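Local coordinates for putative uncharacterized protein TB39.8 (Mycobacterium tuberculosis, PDB 3PO8) that regulates cell growth and peptidoglycan synthesis by binding MviN, and uses its FHA domain, the part described here, to bind phosphorylated partners, at residues G30-F35 and S43-E48; R16-Q19 and S24-I27. All blocks are in the same frame, centred on the assembly; numbering follows the deposited sequence.

Interaction 1 (G30-F35 and S43-E48); sequences GQDAQF and SRRHLE. With PO4 (phosphate ion), chain B.
The backbone N-H of Gly30 bonds to Arg44 O (3.0 Å), tying together two loops at the phosphothreonine-binding edge of the FHA beta-sandwich. The phosphate ion bound by 43-48, probably from the crystallisation liquor, is consistent with mimicking the phosphate of a phosphothreonine. The Arg44 side chain curls along one side of it. CB and CG each pass 3.6 Å from PO4 O3, CD a little farther from it, and a bend at chi3 (-85°) turns the guanidinium back to the ion. NE of Arg44 reaches PO4 O3 at 3.1 Å, and NH2 of Arg44 points almost straight at PO4 O2 (179°, 3.2 Å), which lies in the guanidinium plane. PO4 O3 also takes the backbone N-H of Arg44 (2.8 Å). Ser43 OG donates to PO4 O4 (2.6 Å), and Thr64 OG1 adds a further bond to the ion. Arg45 runs instead beside the type I turn Gly30-Ala33, where Asp32 OD2 sits over one guanidinium face, 3.9 Å from Arg45 NE: a long, purely electrostatic salt bridge. His46 probably helps to position Ser43: its NE2 bonds to Gly66 O while ND1 accepts the backbone N-H of Ser43 at 2.9 Å, exactly in the ring plane.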
ATOM      1  N   GLY A  30       0.238   0.899 -13.120  1.00 13.73           N
ATOM      2  CA  GLY A  30       0.666   0.048 -14.243  1.00 15.10           C
ATOM      3  C   GLY A  30       0.166  -1.380 -14.144  1.00 15.56           C
ATOM      4  O   GLY A  30      -0.170  -1.831 -13.073  1.00 14.42           O
ATOM      5  N   GLN A  31       0.171  -2.105 -15.264  1.00 16.55           N
ATOM      6  CA  GLN A  31      -0.336  -3.480 -15.278  1.00 18.38           C
ATOM      7  C   GLN A  31       0.570  -4.473 -14.569  1.00 18.95           C
ATOM      8  O   GLN A  31       0.127  -5.574 -14.235  1.00 19.90           O
ATOM      9  CB  GLN A  31      -0.703  -3.964 -16.699  1.00 20.18           C
ATOM     10  CG  GLN A  31       0.442  -4.229 -17.607  1.00 21.56           C
ATOM     11  CD  GLN A  31      -0.007  -4.674 -18.992  1.00 21.31           C
ATOM     12  OE1 GLN A  31      -0.982  -4.160 -19.556  1.00 20.97           O
ATOM     13  NE2 GLN A  31       0.701  -5.627 -19.544  1.00 20.21           N
ATOM     14  N   ASP A  32       1.825  -4.103 -14.305  1.00 18.92           N
ATOM     15  CA  ASP A  32       2.707  -4.975 -13.515  1.00 19.34           C
ATOM     16  C   ASP A  32       2.456  -4.868 -11.993  1.00 17.94           C
ATOM     17  O   ASP A  32       2.988  -5.675 -11.210  1.00 20.13           O
ATOM     18  CB  ASP A  32       4.209  -4.837 -13.890  1.00 20.97           C
ATOM     19  CG  ASP A  32       4.723  -3.408 -13.902  1.00 23.80           C
ATOM     20  OD1 ASP A  32       3.937  -2.456 -13.718  1.00 27.01           O
ATOM     21  OD2 ASP A  32       5.953  -3.229 -14.138  1.00 28.51           O
ATOM     22  N   ALA A  33       1.629  -3.916 -11.573  1.00 16.16           N
ATOM     23  CA  ALA A  33       1.332  -3.741 -10.152  1.00 13.82           C
ATOM     24  C   ALA A  33       0.545  -4.898  -9.615  1.00 14.09           C
ATOM     25  O   ALA A  33      -0.329  -5.429 -10.306  1.00 15.23           O
ATOM     26  CB  ALA A  33       0.555  -2.403  -9.904  1.00 14.09           C
ATOM     27  N   GLN A  34       0.856  -5.291  -8.386  1.00 12.77           N
ATOM     28  CA  GLN A  34       0.062  -6.283  -7.666  1.00 13.32           C
ATOM     29  C   GLN A  34      -1.278  -5.734  -7.229  1.00 12.86           C
ATOM     30  O   GLN A  34      -2.267  -6.459  -7.183  1.00 14.38           O
ATOM     31  CB  GLN A  34       0.824  -6.822  -6.452  1.00 13.97           C
ATOM     32  CG  GLN A  34       1.796  -7.971  -6.773  1.00 16.62           C
ATOM     33  CD  GLN A  34       3.051  -7.552  -7.462  1.00 19.87           C
ATOM     34  OE1 GLN A  34       3.686  -6.551  -7.116  1.00 19.94           O
ATOM     35  NE2 GLN A  34       3.445  -8.335  -8.457  1.00 21.65           N
ATOM     36  N   PHE A  35      -1.304  -4.451  -6.858  1.00 11.61           N
ATOM     37  CA  PHE A  35      -2.532  -3.739  -6.503  1.00 11.52           C
ATOM     38  C   PHE A  35      -2.536  -2.501  -7.393  1.00 10.63           C
ATOM     39  O   PHE A  35      -1.741  -1.581  -7.225  1.00 11.21           O
ATOM     40  CB  PHE A  35      -2.546  -3.374  -5.015  1.00 11.71           C
ATOM     41  CG  PHE A  35      -3.879  -2.928  -4.480  1.00 12.54           C
ATOM     42  CD1 PHE A  35      -5.083  -3.369  -5.013  1.00 14.48           C
ATOM     43  CD2 PHE A  35      -3.925  -2.113  -3.368  1.00 12.80           C
ATOM     44  CE1 PHE A  35      -6.303  -2.964  -4.455  1.00 15.61           C
ATOM     45  CE2 PHE A  35      -5.129  -1.727  -2.802  1.00 15.36           C
ATOM     46  CZ  PHE A  35      -6.313  -2.152  -3.356  1.00 15.25           C
ATOM     47  N   SER A  43       1.815   6.797  -9.720  1.00 11.33           N
ATOM     48  CA  SER A  43       2.841   6.402 -10.689  1.00 11.29           C
ATOM     49  C   SER A  43       2.614   4.956 -11.133  1.00 11.83           C
ATOM     50  O   SER A  43       1.911   4.196 -10.473  1.00 12.01           O
ATOM     51  CB  SER A  43       4.242   6.587 -10.116  1.00 11.26           C
ATOM     52  OG  SER A  43       4.514   7.957  -9.982  1.00 14.73           O
ATOM     53  N   ARG A  44       3.195   4.582 -12.268  1.00 12.82           N
ATOM     54  CA  ARG A  44       3.028   3.223 -12.798  1.00 13.71           C
ATOM     55  C   ARG A  44       3.464   2.198 -11.736  1.00 13.54           C
ATOM     56  O   ARG A  44       2.774   1.220 -11.475  1.00 13.65           O
ATOM     57  CB  ARG A  44       3.795   3.056 -14.107  1.00 15.43           C
ATOM     58  CG  ARG A  44       3.085   3.709 -15.258  1.00 19.14           C
ATOM     59  CD  ARG A  44       4.007   3.839 -16.440  1.00 24.04           C
ATOM     60  NE  ARG A  44       4.815   5.055 -16.340  1.00 28.79           N
ATOM     61  CZ  ARG A  44       5.893   5.309 -17.080  1.00 33.10           C
ATOM     62  NH1 ARG A  44       6.320   4.431 -17.987  1.00 34.89           N
ATOM     63  NH2 ARG A  44       6.555   6.451 -16.916  1.00 34.21           N
ATOM     64  N   ARG A  45       4.624   2.430 -11.142  1.00 13.69           N
ATOM     65  CA  ARG A  45       5.083   1.664  -9.969  1.00 13.78           C
ATOM     66  C   ARG A  45       5.335   2.697  -8.884  1.00 11.80           C
ATOM     67  O   ARG A  45       6.321   3.428  -8.923  1.00 13.62           O
ATOM     68  CB  ARG A  45       6.359   0.900 -10.297  1.00 14.47           C
ATOM     69  CG  ARG A  45       6.165  -0.080 -11.434  1.00 17.73           C
ATOM     70  CD  ARG A  45       7.470  -0.817 -11.765  1.00 24.26           C
ATOM     71  NE  ARG A  45       7.638  -1.965 -10.884  1.00 29.36           N
ATOM     72  CZ  ARG A  45       8.693  -2.780 -10.865  1.00 33.41           C
ATOM     73  NH1 ARG A  45       9.728  -2.591 -11.683  1.00 35.56           N
ATOM     74  NH2 ARG A  45       8.711  -3.796 -10.016  1.00 34.85           N
ATOM     75  N   HIS A  46       4.398   2.818  -7.952  1.00 10.90           N
ATOM     76  CA  HIS A  46       4.377   3.955  -7.048  1.00 10.55           C
ATOM     77  C   HIS A  46       5.024   3.684  -5.711  1.00  9.87           C
ATOM     78  O   HIS A  46       5.817   4.493  -5.216  1.00 11.00           O
ATOM     79  CB  HIS A  46       2.950   4.436  -6.854  1.00 10.52           C
ATOM     80  CG  HIS A  46       2.840   5.768  -6.182  1.00 10.78           C
ATOM     81  ND1 HIS A  46       2.431   6.895  -6.858  1.00 11.65           N
ATOM     82  CD2 HIS A  46       3.015   6.139  -4.894  1.00 12.60           C
ATOM     83  CE1 HIS A  46       2.396   7.913  -6.020  1.00 11.02           C
ATOM     84  NE2 HIS A  46       2.749   7.484  -4.818  1.00 10.89           N
ATOM     85  N   LEU A  47       4.644   2.575  -5.088  1.00 10.01           N
ATOM     86  CA  LEU A  47       5.259   2.171  -3.858  1.00 10.25           C
ATOM     87  C   LEU A  47       5.309   0.672  -3.817  1.00  9.67           C
ATOM     88  O   LEU A  47       4.591   0.003  -4.551  1.00 10.66           O
ATOM     89  CB  LEU A  47       4.549   2.761  -2.630  1.00 11.82           C
ATOM     90  CG  LEU A  47       3.103   2.342  -2.408  1.00 11.91           C
ATOM     91  CD1 LEU A  47       3.013   1.023  -1.627  1.00 15.13           C
ATOM     92  CD2 LEU A  47       2.311   3.401  -1.633  1.00 11.86           C
ATOM     93  N   GLU A  48       6.190   0.151  -2.964  1.00 10.36           N
ATOM     94  CA  GLU A  48       6.251  -1.258  -2.680  1.00 11.90           C
ATOM     95  C   GLU A  48       5.997  -1.485  -1.221  1.00 10.40           C
ATOM     96  O   GLU A  48       6.368  -0.674  -0.397  1.00 11.29           O
ATOM     97  CB  GLU A  48       7.608  -1.827  -3.092  1.00 13.76           C
ATOM     98  CG  GLU A  48       8.755  -1.618  -2.179  1.00 17.57           C
ATOM     99  CD  GLU A  48       9.953  -2.556  -2.470  1.00 19.96           C
ATOM    100  OE1 GLU A  48       9.790  -3.677  -3.049  1.00 23.72           O
ATOM    101  OE2 GLU A  48      11.059  -2.144  -2.084  1.00 26.53           O
TER
HETATM  102  P   PO4 B 101       5.323   7.853 -13.401  1.00 28.05           P
HETATM  103  O1  PO4 B 101       6.697   7.419 -12.942  1.00 30.60           O
HETATM  104  O2  PO4 B 101       5.524   8.579 -14.726  1.00 28.89           O
HETATM  105  O3  PO4 B 101       4.522   6.597 -13.628  1.00 29.64           O
HETATM  106  O4  PO4 B 101       4.706   8.814 -12.421  1.00 28.38           O

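Interaction 2 (R16-Q19 and S24-I27); sequences RTYQ and SNII
Tyr18 carries its ring with CG anti to the backbone N (chi1 176°), while Asn25 sets CG opposite its carbonyl carbon (chi1 -61°), and these two settings bring phenol and amide together between the two sheets of the FHA beta-sandwich. Strand 17-19 is an outermost strand of one sheet, paired with strand 4-10; strand 23-28 belongs to the other, between strands 35-36 and 47-51. The contact therefore joins the sheets through side chains, with both CB atoms directed toward the facing segment. The join is one short hydrogen bond: Tyr18 OH donates to Asn25 OD1 at 2.6 Å, on a lone pair in the carbonyl plane. Seen from the tyrosine, the oxygen lies in the ring plane, so the amide meets the ring at its edge rather than over a face, and Tyr18 CE2 passes 3.4 Å from Asn25 OD1. The two flat groups are turned strongly against each other, their planes 69° apart. Asn25 CB is in van der Waals contact with Tyr18 CE2 at 4.0 Å. Phe35 adds a further aromatic neighbour, its ring meeting that of Tyr18 with nearly parallel planes. Both residues are buried, and their polar groups find partners inside the protein. While OD1 of Asn25 faces the phenol, its ND2 bonds to the backbone oxygens of Arg21 and Ile49, which, with the bond at OD1, probably fixes the rotation of the amide.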
ATOM      1  N   ARG A  16     -12.561  -2.138  -2.488  1.00 15.98           N
ATOM      2  CA  ARG A  16     -11.611  -3.072  -3.085  1.00 15.28           C
ATOM      3  C   ARG A  16     -10.384  -3.296  -2.192  1.00 14.29           C
ATOM      4  O   ARG A  16      -9.789  -2.345  -1.689  1.00 13.83           O
ATOM      5  CB  ARG A  16     -11.158  -2.583  -4.460  1.00 14.75           C
ATOM      6  CG  ARG A  16     -10.410  -3.601  -5.247  1.00 15.48           C
ATOM      7  CD  ARG A  16     -10.451  -3.306  -6.749  1.00 16.55           C
ATOM      8  NE  ARG A  16      -9.872  -2.019  -7.077  1.00 17.21           N
ATOM      9  CZ  ARG A  16      -8.642  -1.821  -7.538  1.00 14.64           C
ATOM     10  NH1 ARG A  16      -7.818  -2.845  -7.746  1.00 15.77           N
ATOM     11  NH2 ARG A  16      -8.251  -0.588  -7.836  1.00 15.14           N
ATOM     12  N   THR A  17     -10.001  -4.564  -2.064  1.00 13.13           N
ATOM     13  CA  THR A  17      -9.037  -5.017  -1.077  1.00 13.53           C
ATOM     14  C   THR A  17      -7.948  -5.864  -1.720  1.00 12.94           C
ATOM     15  O   THR A  17      -8.186  -6.597  -2.662  1.00 14.19           O
ATOM     16  CB  THR A  17      -9.769  -5.830   0.010  1.00 13.99           C
ATOM     17  OG1 THR A  17     -10.660  -4.951   0.722  1.00 16.65           O
ATOM     18  CG2 THR A  17      -8.824  -6.471   0.995  1.00 16.61           C
ATOM     19  N   TYR A  18      -6.736  -5.737  -1.179  1.00 12.22           N
ATOM     20  CA  TYR A  18      -5.609  -6.548  -1.555  1.00 11.91           C
ATOM     21  C   TYR A  18      -4.940  -7.095  -0.304  1.00 12.31           C
ATOM     22  O   TYR A  18      -4.725  -6.346   0.673  1.00 12.46           O
ATOM     23  CB  TYR A  18      -4.622  -5.697  -2.341  1.00 11.87           C
ATOM     24  CG  TYR A  18      -3.362  -6.432  -2.697  1.00 12.52           C
ATOM     25  CD1 TYR A  18      -3.349  -7.365  -3.716  1.00 15.43           C
ATOM     26  CD2 TYR A  18      -2.197  -6.214  -1.999  1.00 12.90           C
ATOM     27  CE1 TYR A  18      -2.179  -8.048  -4.042  1.00 16.46           C
ATOM     28  CE2 TYR A  18      -1.020  -6.898  -2.305  1.00 12.74           C
ATOM     29  CZ  TYR A  18      -1.019  -7.804  -3.328  1.00 13.07           C
ATOM     30  OH  TYR A  18       0.121  -8.510  -3.673  1.00 15.19           O
ATOM     31  N   GLN A  19      -4.644  -8.383  -0.320  1.00 13.21           N
ATOM     32  CA  GLN A  19      -3.951  -9.031   0.773  1.00 13.32           C
ATOM     33  C   GLN A  19      -2.478  -9.176   0.432  1.00 13.00           C
ATOM     34  O   GLN A  19      -2.141  -9.723  -0.602  1.00 12.90           O
ATOM     35  CB  GLN A  19      -4.572 -10.392   1.073  1.00 14.70           C
ATOM     36  CG  GLN A  19      -4.019 -11.021   2.327  1.00 16.92           C
ATOM     37  CD  GLN A  19      -4.900 -12.097   2.893  1.00 22.10           C
ATOM     38  OE1 GLN A  19      -4.525 -13.258   2.899  1.00 28.43           O
ATOM     39  NE2 GLN A  19      -6.076 -11.716   3.370  1.00 25.31           N
ATOM     40  N   SER A  24       7.746  -8.809  -2.247  1.00 14.68           N
ATOM     41  CA  SER A  24       7.451  -7.480  -2.708  1.00 15.61           C
ATOM     42  C   SER A  24       6.030  -7.385  -3.274  1.00 14.37           C
ATOM     43  O   SER A  24       5.597  -8.241  -4.043  1.00 16.81           O
ATOM     44  CB  SER A  24       8.469  -7.102  -3.770  1.00 17.14           C
ATOM     45  OG  SER A  24       8.059  -5.974  -4.484  1.00 21.94           O
ATOM     46  N   ASN A  25       5.316  -6.338  -2.882  1.00 12.32           N
ATOM     47  CA  ASN A  25       3.961  -6.066  -3.356  1.00 12.11           C
ATOM     48  C   ASN A  25       3.907  -4.661  -3.900  1.00 11.64           C
ATOM     49  O   ASN A  25       3.994  -3.713  -3.113  1.00 11.66           O
ATOM     50  CB  ASN A  25       2.950  -6.169  -2.202  1.00 11.75           C
ATOM     51  CG  ASN A  25       2.899  -7.541  -1.566  1.00 11.54           C
ATOM     52  OD1 ASN A  25       2.013  -8.337  -1.873  1.00 11.54           O
ATOM     53  ND2 ASN A  25       3.843  -7.827  -0.675  1.00 11.55           N
ATOM     54  N   ILE A  26       3.801  -4.510  -5.212  1.00 11.70           N
ATOM     55  CA  ILE A  26       3.847  -3.195  -5.837  1.00 12.00           C
ATOM     56  C   ILE A  26       2.455  -2.626  -6.013  1.00 11.69           C
ATOM     57  O   ILE A  26       1.555  -3.286  -6.505  1.00 11.33           O
ATOM     58  CB  ILE A  26       4.534  -3.273  -7.234  1.00 13.83           C
ATOM     59  CG1 ILE A  26       5.957  -3.842  -7.091  1.00 16.93           C
ATOM     60  CG2 ILE A  26       4.475  -1.923  -7.998  1.00 15.48           C
ATOM     61  CD1 ILE A  26       6.935  -2.976  -6.357  1.00 20.61           C
ATOM     62  N   ILE A  27       2.281  -1.384  -5.569  1.00 10.82           N
ATOM     63  CA  ILE A  27       1.065  -0.622  -5.809  1.00 11.23           C
ATOM     64  C   ILE A  27       1.376   0.431  -6.849  1.00 10.96           C
ATOM     65  O   ILE A  27       2.373   1.136  -6.747  1.00 11.09           O
ATOM     66  CB  ILE A  27       0.568   0.057  -4.519  1.00 11.63           C
ATOM     67  CG1 ILE A  27       0.268  -0.954  -3.437  1.00 13.87           C
ATOM     68  CG2 ILE A  27      -0.655   0.895  -4.792  1.00 13.56           C
ATOM     69  CD1 ILE A  27      -0.031  -0.282  -2.143  1.00 20.36           C
TER

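In the fold
Interaction 1 is a surface contact of loops, with none of its touching residues buried, whereas interaction 2 lies in the core between the sheets. Their centres are about 9 Å apart, and they share a sheet: strands 23-28 and 47-51 are neighbours, linked by a probable hydrogen bond from Ile27 N to Leu47 O (2.9 Å). Gln34 also connects them, its OE1 2.8 Å from Ile26 N and its CB packed against Tyr18 OH. Chemistry follows place: charged groups and a bound anion at the surface in interaction 1, a neutral phenol-amide pair in interaction 2. Along the chain, interaction 2 closes before interaction 1 opens.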